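Local coordinates for protein orotidine 5'-phosphate decarboxylase (Pyrococcus horikoshii, PDB 2CZE) that probably catalyses the decarboxylation of orotidine 5'-monophosphate to uridine 5'-monophosphate, the last step of de novo UMP synthesis, at residues V3-V8 and M27-W32; I54-K59 and A77-V82; V105-H110 and I137-R142. One frame throughout, in Å; residues are numbered along the deposited sequence.

Overall arrangement
All three contacts lie in the eight-stranded parallel barrel, each pairing strands or loops that are neighbours round it, and all are largely buried. Interactions 1 and 2 share the sheet, because strand 27-31 lies next to strand 53-60, and they meet where K29 NZ forms a salt bridge with D57 OD2. Interaction 3 joins two loops beyond strand ends, its centre about 18 Å from that of interaction 2, yet K59 still packs on V105 and M108. Parallel strand pairing underlies both 1 and 2, but 1 ends in polar groups round the ribose, while 2 adds a carboxylate-to-backbone bond and apolar packing. Interaction 3 relies on arginine and threonine bonds to loop carbonyls, with S109 on the uracil.

Interaction 1 of 3, residues V3-V8 and M27-W32; sequences VLALDV and MIKVNW. With U5P (uridine-5'-monophosphate), chain C.
K29 CE lies 3.8 Å from A5 CB, where the lysine bends across the alanine methyl. Its CG stands anti to the backbone N (chi1 -174°), and the chain runs straight before bending at its last two torsions, which brings NZ to the sugar of the bound nucleotide. There K29, from strand 27-31, and D7, from the loop that follows strand 2-5, meet the same ribose hydroxyl: K29 NZ donates to O3' of uridine-5'-monophosphate at 2.8 Å, and that oxygen donates to D7 OD2 at 2.6 Å. One hydroxyl is thus held by an ammonium donor and a carboxylate acceptor; N31 ND2 adds a weak bond. D7 and N31 cross with their carboxylate and amide planes 66° apart, and D7 OD1 rests against N31 CB at 3.2 Å rather than against the amide. A water donates to D7 OD1 and to K29 O while accepting from K29 NZ, tying both residues to the strand backbone. NZ also forms a salt bridge with D57, and N31 ND2 bonds to D62 of the second subunit, consistent with a substrate site completed across the dimer.

Behind this polar end the strands pair in parallel: K29 N donates to L4 O at 2.7 Å in an almost straight bond (177°), and L6 N returns a bond to K29 O. On the face with K29, V3 CG1 touches K29 CB at 3.8 Å, the two side chains crossing at about a right angle. On the face of L4 and I28, L6, at the centre of an inverse gamma turn, extends CD1 to I28 CG2 at 3.9 Å. Strands 2-5 and 27-31 form one beta-alpha-beta unit with helix 11-21, which packs on L4 and L6; helix 42-50 lies against L6 and I28, and strands 181-184 and 53-60 continue the barrel.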
loop_
_atom_site.group_PDB
_atom_site.type_symbol
_atom_site.label_atom_id
_atom_site.label_comp_id
_atom_site.label_asym_id
_atom_site.label_seq_id
_atom_site.Cartn_x
_atom_site.Cartn_y
_atom_site.Cartn_z
ATOM N N VAL A 3 3.840 19.851 -6.325
ATOM C CA VAL A 3 2.832 18.815 -6.416
ATOM C C VAL A 3 2.106 18.879 -5.089
ATOM O O VAL A 3 2.703 18.643 -4.035
ATOM C CB VAL A 3 3.484 17.429 -6.608
ATOM C CG1 VAL A 3 2.420 16.348 -6.542
ATOM C CG2 VAL A 3 4.194 17.384 -7.971
ATOM N N LEU A 4 0.820 19.213 -5.134
ATOM C CA LEU A 4 -0.001 19.343 -3.932
ATOM C C LEU A 4 -0.473 17.977 -3.440
ATOM O O LEU A 4 -1.184 17.273 -4.154
ATOM C CB LEU A 4 -1.224 20.213 -4.236
ATOM C CG LEU A 4 -2.279 20.341 -3.132
ATOM C CD1 LEU A 4 -1.681 21.026 -1.917
ATOM C CD2 LEU A 4 -3.466 21.156 -3.667
ATOM N N ALA A 5 -0.088 17.603 -2.221
ATOM C CA ALA A 5 -0.506 16.317 -1.670
ATOM C C ALA A 5 -1.761 16.575 -0.855
ATOM O O ALA A 5 -1.684 17.061 0.272
ATOM C CB ALA A 5 0.585 15.736 -0.797
ATOM N N LEU A 6 -2.919 16.250 -1.428
ATOM C CA LEU A 6 -4.194 16.504 -0.757
ATOM C C LEU A 6 -4.592 15.371 0.164
ATOM O O LEU A 6 -5.406 14.525 -0.205
ATOM C CB LEU A 6 -5.317 16.730 -1.786
ATOM C CG LEU A 6 -5.361 18.100 -2.453
ATOM C CD1 LEU A 6 -6.484 18.143 -3.466
ATOM C CD2 LEU A 6 -5.544 19.175 -1.378
ATOM N N ASP A 7 -4.033 15.362 1.365
ATOM C CA ASP A 7 -4.340 14.311 2.314
ATOM C C ASP A 7 -5.400 14.672 3.348
ATOM O O ASP A 7 -5.172 14.583 4.546
ATOM C CB ASP A 7 -3.057 13.835 3.000
ATOM C CG ASP A 7 -2.051 13.278 2.009
ATOM O OD1 ASP A 7 -2.481 12.519 1.105
ATOM O OD2 ASP A 7 -0.846 13.594 2.129
ATOM N N VAL A 8 -6.551 15.116 2.866
ATOM C CA VAL A 8 -7.674 15.412 3.741
ATOM C C VAL A 8 -8.691 14.340 3.384
ATOM O O VAL A 8 -8.618 13.744 2.312
ATOM C CB VAL A 8 -8.277 16.810 3.482
ATOM C CG1 VAL A 8 -7.304 17.889 3.956
ATOM C CG2 VAL A 8 -8.596 16.986 2.003
ATOM N N MET A 27 0.924 19.632 -10.402
ATOM C CA MET A 27 0.091 18.428 -10.322
ATOM C C MET A 27 -0.512 18.301 -8.932
ATOM O O MET A 27 -0.135 19.016 -8.021
ATOM C CB MET A 27 0.927 17.163 -10.572
ATOM C CG MET A 27 1.513 17.005 -11.962
ATOM S SD MET A 27 2.275 15.347 -12.096
ATOM C CE MET A 27 3.504 15.623 -13.400
ATOM N N ILE A 28 -1.450 17.375 -8.789
ATOM C CA ILE A 28 -2.077 17.078 -7.508
ATOM C C ILE A 28 -1.799 15.609 -7.204
ATOM O O ILE A 28 -1.883 14.756 -8.103
ATOM C CB ILE A 28 -3.598 17.278 -7.578
ATOM C CG1 ILE A 28 -3.889 18.770 -7.768
ATOM C CG2 ILE A 28 -4.273 16.689 -6.319
ATOM C CD1 ILE A 28 -5.363 19.085 -8.004
ATOM N N LYS A 29 -1.464 15.308 -5.953
ATOM C CA LYS A 29 -1.200 13.927 -5.563
ATOM C C LYS A 29 -2.272 13.486 -4.575
ATOM O O LYS A 29 -2.485 14.146 -3.556
ATOM C CB LYS A 29 0.180 13.799 -4.902
ATOM C CG LYS A 29 0.596 12.348 -4.591
ATOM C CD LYS A 29 2.012 12.247 -4.005
ATOM C CE LYS A 29 2.045 12.630 -2.516
ATOM N NZ LYS A 29 1.308 11.655 -1.645
ATOM N N VAL A 30 -2.978 12.403 -4.887
ATOM C CA VAL A 30 -3.999 11.891 -3.977
ATOM C C VAL A 30 -3.456 10.608 -3.348
ATOM O O VAL A 30 -2.702 9.875 -3.986
ATOM C CB VAL A 30 -5.357 11.615 -4.701
ATOM C CG1 VAL A 30 -5.730 12.822 -5.576
ATOM C CG2 VAL A 30 -5.296 10.348 -5.503
ATOM N N ASN A 31 -3.835 10.341 -2.103
ATOM C CA ASN A 31 -3.348 9.163 -1.391
ATOM C C ASN A 31 -4.595 8.463 -0.841
ATOM O O ASN A 31 -5.722 8.916 -1.077
ATOM C CB ASN A 31 -2.404 9.612 -0.264
ATOM C CG ASN A 31 -1.414 8.526 0.177
ATOM O OD1 ASN A 31 -1.753 7.341 0.268
ATOM N ND2 ASN A 31 -0.184 8.949 0.489
ATOM N N TRP A 32 -4.413 7.370 -0.110
ATOM C CA TRP A 32 -5.562 6.629 0.404
ATOM C C TRP A 32 -6.525 7.422 1.298
ATOM O O TRP A 32 -7.732 7.178 1.286
ATOM C CB TRP A 32 -5.096 5.355 1.130
ATOM C CG TRP A 32 -4.460 4.353 0.208
ATOM C CD1 TRP A 32 -3.182 3.867 0.274
ATOM C CD2 TRP A 32 -5.088 3.684 -0.898
ATOM N NE1 TRP A 32 -2.977 2.935 -0.720
ATOM C CE2 TRP A 32 -4.129 2.802 -1.452
ATOM C CE3 TRP A 32 -6.366 3.742 -1.473
ATOM C CZ2 TRP A 32 -4.411 1.978 -2.552
ATOM C CZ3 TRP A 32 -6.645 2.923 -2.573
ATOM C CH2 TRP A 32 -5.671 2.053 -3.097
HETATM N N1 U5P C . 5.072 10.513 1.028
HETATM C C2 U5P C . 6.041 10.994 1.919
HETATM N N3 U5P C . 7.309 10.401 1.939
HETATM C C4 U5P C . 7.608 9.336 1.079
HETATM C C5 U5P C . 6.642 8.851 0.201
HETATM C C6 U5P C . 5.382 9.439 0.179
HETATM O O2 U5P C . 5.796 11.922 2.693
HETATM O O4 U5P C . 8.734 8.844 1.093
HETATM C "C1'" U5P C . 3.750 11.174 0.908
HETATM C "C2'" U5P C . 3.009 11.293 2.242
HETATM O "O2'" U5P C . 2.212 10.122 2.430
HETATM C "C3'" U5P C . 2.089 12.476 1.938
HETATM C "C4'" U5P C . 3.027 13.384 1.139
HETATM O "O3'" U5P C . 0.975 12.072 1.136
HETATM O "O4'" U5P C . 3.941 12.520 0.440
HETATM C "C5'" U5P C . 3.826 14.283 2.088
HETATM O "O5'" U5P C . 2.917 15.174 2.734
HETATM P P U5P C . 3.385 16.273 3.815
HETATM O O1P U5P C . 2.222 16.711 4.619
HETATM O O2P U5P C . 4.066 17.469 2.982
HETATM O O3P U5P C . 4.540 15.605 4.713
HETATM O O HOH W 1 -4.927 11.771 0.138
HETATM O O HOH W 2 -1.414 12.769 -1.530
#

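Interaction 2 of 3, residues I54-K59 and A77-V82. With U5P (uridine-5'-monophosphate), chain C.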
loop_
_atom_site.group_PDB
_atom_site.type_symbol
_atom_site.label_atom_id
_atom_site.label_comp_id
_atom_site.label_asym_id
_atom_site.label_seq_id
_atom_site.Cartn_x
_atom_site.Cartn_y
_atom_site.Cartn_z
ATOM N N ILE A 54 -3.053 14.203 -12.260
ATOM C CA ILE A 54 -3.213 13.626 -10.932
ATOM C C ILE A 54 -2.342 12.397 -10.704
ATOM O O ILE A 54 -2.343 11.463 -11.507
ATOM C CB ILE A 54 -4.672 13.172 -10.668
ATOM C CG1 ILE A 54 -5.669 14.301 -10.982
ATOM C CG2 ILE A 54 -4.791 12.699 -9.220
ATOM C CD1 ILE A 54 -5.423 15.594 -10.220
ATOM N N ILE A 55 -1.606 12.403 -9.601
ATOM C CA ILE A 55 -0.771 11.269 -9.222
ATOM C C ILE A 55 -1.507 10.532 -8.097
ATOM O O ILE A 55 -1.904 11.154 -7.105
ATOM C CB ILE A 55 0.588 11.727 -8.639
ATOM C CG1 ILE A 55 1.408 12.474 -9.694
ATOM C CG2 ILE A 55 1.356 10.503 -8.103
ATOM C CD1 ILE A 55 2.634 13.213 -9.097
ATOM N N ALA A 56 -1.703 9.221 -8.249
ATOM C CA ALA A 56 -2.352 8.423 -7.206
ATOM C C ALA A 56 -1.206 7.778 -6.448
ATOM O O ALA A 56 -0.565 6.851 -6.959
ATOM C CB ALA A 56 -3.248 7.341 -7.817
ATOM N N ASP A 57 -0.940 8.282 -5.246
ATOM C CA ASP A 57 0.147 7.766 -4.408
ATOM C C ASP A 57 -0.422 6.599 -3.617
ATOM O O ASP A 57 -0.836 6.758 -2.469
ATOM C CB ASP A 57 0.643 8.862 -3.453
ATOM C CG ASP A 57 1.924 8.470 -2.714
ATOM O OD1 ASP A 57 2.424 7.342 -2.929
ATOM O OD2 ASP A 57 2.431 9.291 -1.914
ATOM N N LEU A 58 -0.458 5.430 -4.244
ATOM C CA LEU A 58 -1.030 4.246 -3.617
ATOM C C LEU A 58 -0.001 3.391 -2.916
ATOM O O LEU A 58 -0.360 2.550 -2.099
ATOM C CB LEU A 58 -1.753 3.387 -4.665
ATOM C CG LEU A 58 -2.725 4.093 -5.626
ATOM C CD1 LEU A 58 -3.368 3.034 -6.561
ATOM C CD2 LEU A 58 -3.809 4.830 -4.835
ATOM N N LYS A 59 1.273 3.593 -3.248
ATOM C CA LYS A 59 2.348 2.811 -2.647
ATOM C C LYS A 59 2.010 1.348 -2.839
ATOM O O LYS A 59 2.148 0.559 -1.910
ATOM C CB LYS A 59 2.455 3.103 -1.145
ATOM C CG LYS A 59 2.909 4.512 -0.782
ATOM C CD LYS A 59 4.364 4.715 -1.149
ATOM C CE LYS A 59 4.902 5.986 -0.545
ATOM N NZ LYS A 59 4.114 7.163 -1.002
ATOM N N ALA A 77 -10.041 5.500 -13.105
ATOM C CA ALA A 77 -10.698 6.611 -12.427
ATOM C C ALA A 77 -10.108 7.946 -12.845
ATOM O O ALA A 77 -10.569 8.990 -12.396
ATOM C CB ALA A 77 -10.587 6.449 -10.906
ATOM N N GLY A 78 -9.087 7.913 -13.695
ATOM C CA GLY A 78 -8.477 9.150 -14.156
ATOM C C GLY A 78 -7.049 9.436 -13.714
ATOM O O GLY A 78 -6.482 10.457 -14.099
ATOM N N ALA A 79 -6.441 8.559 -12.922
ATOM C CA ALA A 79 -5.070 8.818 -12.481
ATOM C C ALA A 79 -4.126 8.880 -13.676
ATOM O O ALA A 79 -4.256 8.089 -14.612
ATOM C CB ALA A 79 -4.610 7.727 -11.497
ATOM N N ASP A 80 -3.193 9.830 -13.649
ATOM C CA ASP A 80 -2.231 9.984 -14.730
ATOM C C ASP A 80 -0.964 9.189 -14.419
ATOM O O ASP A 80 -0.239 8.768 -15.320
ATOM C CB ASP A 80 -1.900 11.467 -14.927
ATOM C CG ASP A 80 -3.100 12.262 -15.434
ATOM O OD1 ASP A 80 -3.595 11.943 -16.537
ATOM O OD2 ASP A 80 -3.563 13.176 -14.729
ATOM N N TYR A 81 -0.712 9.000 -13.128
ATOM C CA TYR A 81 0.449 8.248 -12.654
ATOM C C TYR A 81 0.072 7.489 -11.384
ATOM O O TYR A 81 -0.795 7.934 -10.617
ATOM C CB TYR A 81 1.608 9.185 -12.299
ATOM C CG TYR A 81 1.972 10.192 -13.361
ATOM C CD1 TYR A 81 1.348 11.441 -13.411
ATOM C CD2 TYR A 81 2.916 9.881 -14.350
ATOM C CE1 TYR A 81 1.652 12.363 -14.433
ATOM C CE2 TYR A 81 3.223 10.786 -15.362
ATOM C CZ TYR A 81 2.586 12.018 -15.401
ATOM O OH TYR A 81 2.876 12.891 -16.429
ATOM N N VAL A 82 0.720 6.345 -11.167
ATOM C CA VAL A 82 0.492 5.554 -9.955
ATOM C C VAL A 82 1.847 5.275 -9.322
ATOM O O VAL A 82 2.789 4.851 -10.007
ATOM C CB VAL A 82 -0.231 4.197 -10.256
ATOM C CG1 VAL A 82 -0.159 3.270 -9.034
ATOM C CG2 VAL A 82 -1.696 4.458 -10.593
HETATM N N1 U5P C . 5.072 10.513 1.028
HETATM C C2 U5P C . 6.041 10.994 1.919
HETATM N N3 U5P C . 7.309 10.401 1.939
HETATM C C4 U5P C . 7.608 9.336 1.079
HETATM C C5 U5P C . 6.642 8.851 0.201
HETATM C C6 U5P C . 5.382 9.439 0.179
HETATM O O2 U5P C . 5.796 11.922 2.693
HETATM O O4 U5P C . 8.734 8.844 1.093
HETATM C "C1'" U5P C . 3.750 11.174 0.908
HETATM C "C2'" U5P C . 3.009 11.293 2.242
HETATM O "O2'" U5P C . 2.212 10.122 2.430
HETATM C "C3'" U5P C . 2.089 12.476 1.938
HETATM C "C4'" U5P C . 3.027 13.384 1.139
HETATM O "O3'" U5P C . 0.975 12.072 1.136
HETATM O "O4'" U5P C . 3.941 12.520 0.440
HETATM C "C5'" U5P C . 3.826 14.283 2.088
HETATM O "O5'" U5P C . 2.917 15.174 2.734
HETATM P P U5P C . 3.385 16.273 3.815
HETATM O O1P U5P C . 2.222 16.711 4.619
HETATM O O2P U5P C . 4.066 17.469 2.982
HETATM O O3P U5P C . 4.540 15.605 4.713
#
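With chi1 at -67°, D80 carries its carboxylate anti to its own carbonyl carbon and beside its backbone N, and this turns OD2 toward the start of strand 53-60. There D80 OD2 accepts the N-H of I54 at 2.7 Å, through the lone pair facing away from OD1. The backbone answers, as D80 N donates to I54 O at 2.8 Å, so I54 is gripped at both its N and its O. An alanine in place of D80 would remove the carboxylate and would probably leave the I54 N-H without this acceptor and the strand start less firmly fixed to the 77-82 segment.

Farther along, A56 N donates to Y81 O at 2.8 Å in a nearly linear bond (178°). This is the parallel pairing of a beta-alpha-beta unit of the TIM barrel, whose two strands are linked by helix 64-76. On the side of I55 and Y81, I55 CG1 comes obliquely to the ring at Y81 CD1, 3.9 Å away, while the Y81 hydroxyl bonds to E53. On the other side A56 CB sits 3.9 Å from A79 CB, and L58 CD1 reaches V82 CG1 at 4.1 Å; V74 of helix 64-76 packs against A56, L58 and A79. Past this pairing, strand 53-60 carries D57 and the proton donor K59 to the nucleotide.

Interaction 3 of 3, residues V105-H110 and I137-R142. With U5P (uridine-5'-monophosphate), chain C.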
loop_
_atom_site.group_PDB
_atom_site.type_symbol
_atom_site.label_atom_id
_atom_site.label_comp_id
_atom_site.label_asym_id
_atom_site.label_seq_id
_atom_site.Cartn_x
_atom_site.Cartn_y
_atom_site.Cartn_z
ATOM N N VAL A 105 9.123 3.963 -5.914
ATOM C CA VAL A 105 9.732 4.435 -4.678
ATOM C C VAL A 105 11.183 3.939 -4.631
ATOM O O VAL A 105 11.441 2.741 -4.766
ATOM C CB VAL A 105 9.001 3.878 -3.446
ATOM C CG1 VAL A 105 9.688 4.386 -2.163
ATOM C CG2 VAL A 105 7.528 4.301 -3.467
ATOM N N VAL A 106 12.122 4.858 -4.453
ATOM C CA VAL A 106 13.527 4.488 -4.359
ATOM C C VAL A 106 13.986 4.673 -2.913
ATOM O O VAL A 106 14.539 3.756 -2.322
ATOM C CB VAL A 106 14.397 5.323 -5.337
ATOM C CG1 VAL A 106 15.867 5.180 -4.990
ATOM C CG2 VAL A 106 14.166 4.808 -6.784
ATOM N N GLU A 107 13.759 5.853 -2.341
ATOM C CA GLU A 107 14.120 6.080 -0.943
ATOM C C GLU A 107 13.068 6.991 -0.313
ATOM O O GLU A 107 12.761 8.045 -0.869
ATOM C CB GLU A 107 15.513 6.708 -0.807
ATOM C CG GLU A 107 15.834 7.042 0.635
ATOM C CD GLU A 107 17.296 7.375 0.885
ATOM O OE1 GLU A 107 17.583 7.913 1.981
ATOM O OE2 GLU A 107 18.147 7.099 0.002
ATOM N N MET A 108 12.529 6.598 0.844
ATOM C CA MET A 108 11.479 7.396 1.489
ATOM C C MET A 108 12.011 8.472 2.437
ATOM O O MET A 108 13.168 8.440 2.830
ATOM C CB MET A 108 10.483 6.472 2.196
ATOM C CG MET A 108 9.672 5.609 1.225
ATOM S SD MET A 108 8.511 4.479 2.045
ATOM C CE MET A 108 7.188 5.638 2.534
ATOM N N SER A 109 11.149 9.415 2.809
ATOM C CA SER A 109 11.555 10.559 3.630
ATOM C C SER A 109 11.529 10.462 5.144
ATOM O O SER A 109 12.129 11.305 5.819
ATOM C CB SER A 109 10.714 11.773 3.233
ATOM O OG SER A 109 9.344 11.516 3.500
ATOM N N HIS A 110 10.841 9.460 5.683
ATOM C CA HIS A 110 10.704 9.329 7.141
ATOM C C HIS A 110 11.866 8.562 7.786
ATOM O O HIS A 110 12.626 7.878 7.104
ATOM C CB HIS A 110 9.369 8.632 7.465
ATOM C CG HIS A 110 9.292 7.223 6.956
ATOM N ND1 HIS A 110 9.401 6.907 5.618
ATOM C CD2 HIS A 110 9.151 6.043 7.608
ATOM C CE1 HIS A 110 9.332 5.596 5.468
ATOM N NE2 HIS A 110 9.181 5.049 6.662
ATOM N N ILE A 137 10.591 8.255 -6.356
ATOM C CA ILE A 137 10.472 8.996 -5.105
ATOM C C ILE A 137 11.844 9.044 -4.442
ATOM O O ILE A 137 12.487 8.005 -4.269
ATOM C CB ILE A 137 9.492 8.311 -4.122
ATOM C CG1 ILE A 137 8.068 8.381 -4.673
ATOM C CG2 ILE A 137 9.556 8.982 -2.734
ATOM C CD1 ILE A 137 7.585 9.789 -4.955
ATOM N N ALA A 138 12.284 10.255 -4.092
ATOM C CA ALA A 138 13.560 10.496 -3.403
ATOM C C ALA A 138 13.206 11.325 -2.173
ATOM O O ALA A 138 12.208 12.033 -2.182
ATOM C CB ALA A 138 14.525 11.272 -4.294
ATOM N N PRO A 139 14.035 11.275 -1.114
ATOM C CA PRO A 139 13.792 12.012 0.139
ATOM C C PRO A 139 14.030 13.518 0.230
ATOM O O PRO A 139 15.174 13.975 0.302
ATOM C CB PRO A 139 14.627 11.234 1.163
ATOM C CG PRO A 139 15.805 10.806 0.365
ATOM C CD PRO A 139 15.195 10.370 -0.979
ATOM N N GLY A 140 12.930 14.274 0.277
ATOM C CA GLY A 140 13.021 15.719 0.394
ATOM C C GLY A 140 13.654 16.097 1.727
ATOM O O GLY A 140 14.195 17.190 1.891
ATOM N N THR A 141 13.574 15.183 2.691
ATOM C CA THR A 141 14.155 15.403 4.010
ATOM C C THR A 141 15.670 15.188 4.008
ATOM O O THR A 141 16.343 15.545 4.972
ATOM C CB THR A 141 13.552 14.447 5.043
ATOM O OG1 THR A 141 13.513 13.125 4.488
ATOM C CG2 THR A 141 12.129 14.895 5.435
ATOM N N ARG A 142 16.201 14.597 2.936
ATOM C CA ARG A 142 17.644 14.343 2.829
ATOM C C ARG A 142 18.114 14.722 1.432
ATOM O O ARG A 142 18.352 13.853 0.585
ATOM C CB ARG A 142 17.960 12.862 3.085
ATOM C CG ARG A 142 17.309 12.303 4.330
ATOM C CD ARG A 142 17.759 10.866 4.663
ATOM N NE ARG A 142 16.827 10.284 5.628
ATOM C CZ ARG A 142 15.763 9.556 5.296
ATOM N NH1 ARG A 142 14.957 9.091 6.239
ATOM N NH2 ARG A 142 15.533 9.248 4.031
HETATM N N1 U5P C . 5.072 10.513 1.028
HETATM C C2 U5P C . 6.041 10.994 1.919
HETATM N N3 U5P C . 7.309 10.401 1.939
HETATM C C4 U5P C . 7.608 9.336 1.079
HETATM C C5 U5P C . 6.642 8.851 0.201
HETATM C C6 U5P C . 5.382 9.439 0.179
HETATM O O2 U5P C . 5.796 11.922 2.693
HETATM O O4 U5P C . 8.734 8.844 1.093
HETATM C "C1'" U5P C . 3.750 11.174 0.908
HETATM C "C2'" U5P C . 3.009 11.293 2.242
HETATM O "O2'" U5P C . 2.212 10.122 2.430
HETATM C "C3'" U5P C . 2.089 12.476 1.938
HETATM C "C4'" U5P C . 3.027 13.384 1.139
HETATM O "O3'" U5P C . 0.975 12.072 1.136
HETATM O "O4'" U5P C . 3.941 12.520 0.440
HETATM C "C5'" U5P C . 3.826 14.283 2.088
HETATM O "O5'" U5P C . 2.917 15.174 2.734
HETATM P P U5P C . 3.385 16.273 3.815
HETATM O O1P U5P C . 2.222 16.711 4.619
HETATM O O2P U5P C . 4.066 17.469 2.982
HETATM O O3P U5P C . 4.540 15.605 4.713
#
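E107 and R142 cross at about a right angle, with their carboxylate and guanidinium planes 31° apart. The salt bridge between them is weak as a hydrogen bond: R142 NH2 lies 3.2 Å from E107 OE1. The same nitrogen makes a straighter bond to M108 O at 2.8 Å, the oxygen at the guanidinium edge, tilted 16° out of its plane, while H110 O lies in plane at the edge beside NH1. T141 OG1 sits over the centre of one guanidinium face and donates to S109 O at 2.6 Å on a carbonyl lone pair. The extended E107 side chain lies across the P139 ring. I137 O accepts from both V106 N and E107 N, carrying the strand pairing into the loops.

S109 N donates to uracil O4 of uridine-5'-monophosphate at 3.0 Å; chi1 of 62° sets S109 OG between its backbone N and carbonyl carbon, where it accepts the N3-H at 2.8 Å and also bonds to Q167. E107 has further partners in N118 and R145. R142 and T141 thus hold the M108-S109 segment that offers the base a donor and an acceptor, a pattern matching the O4 and N3-H of uracil.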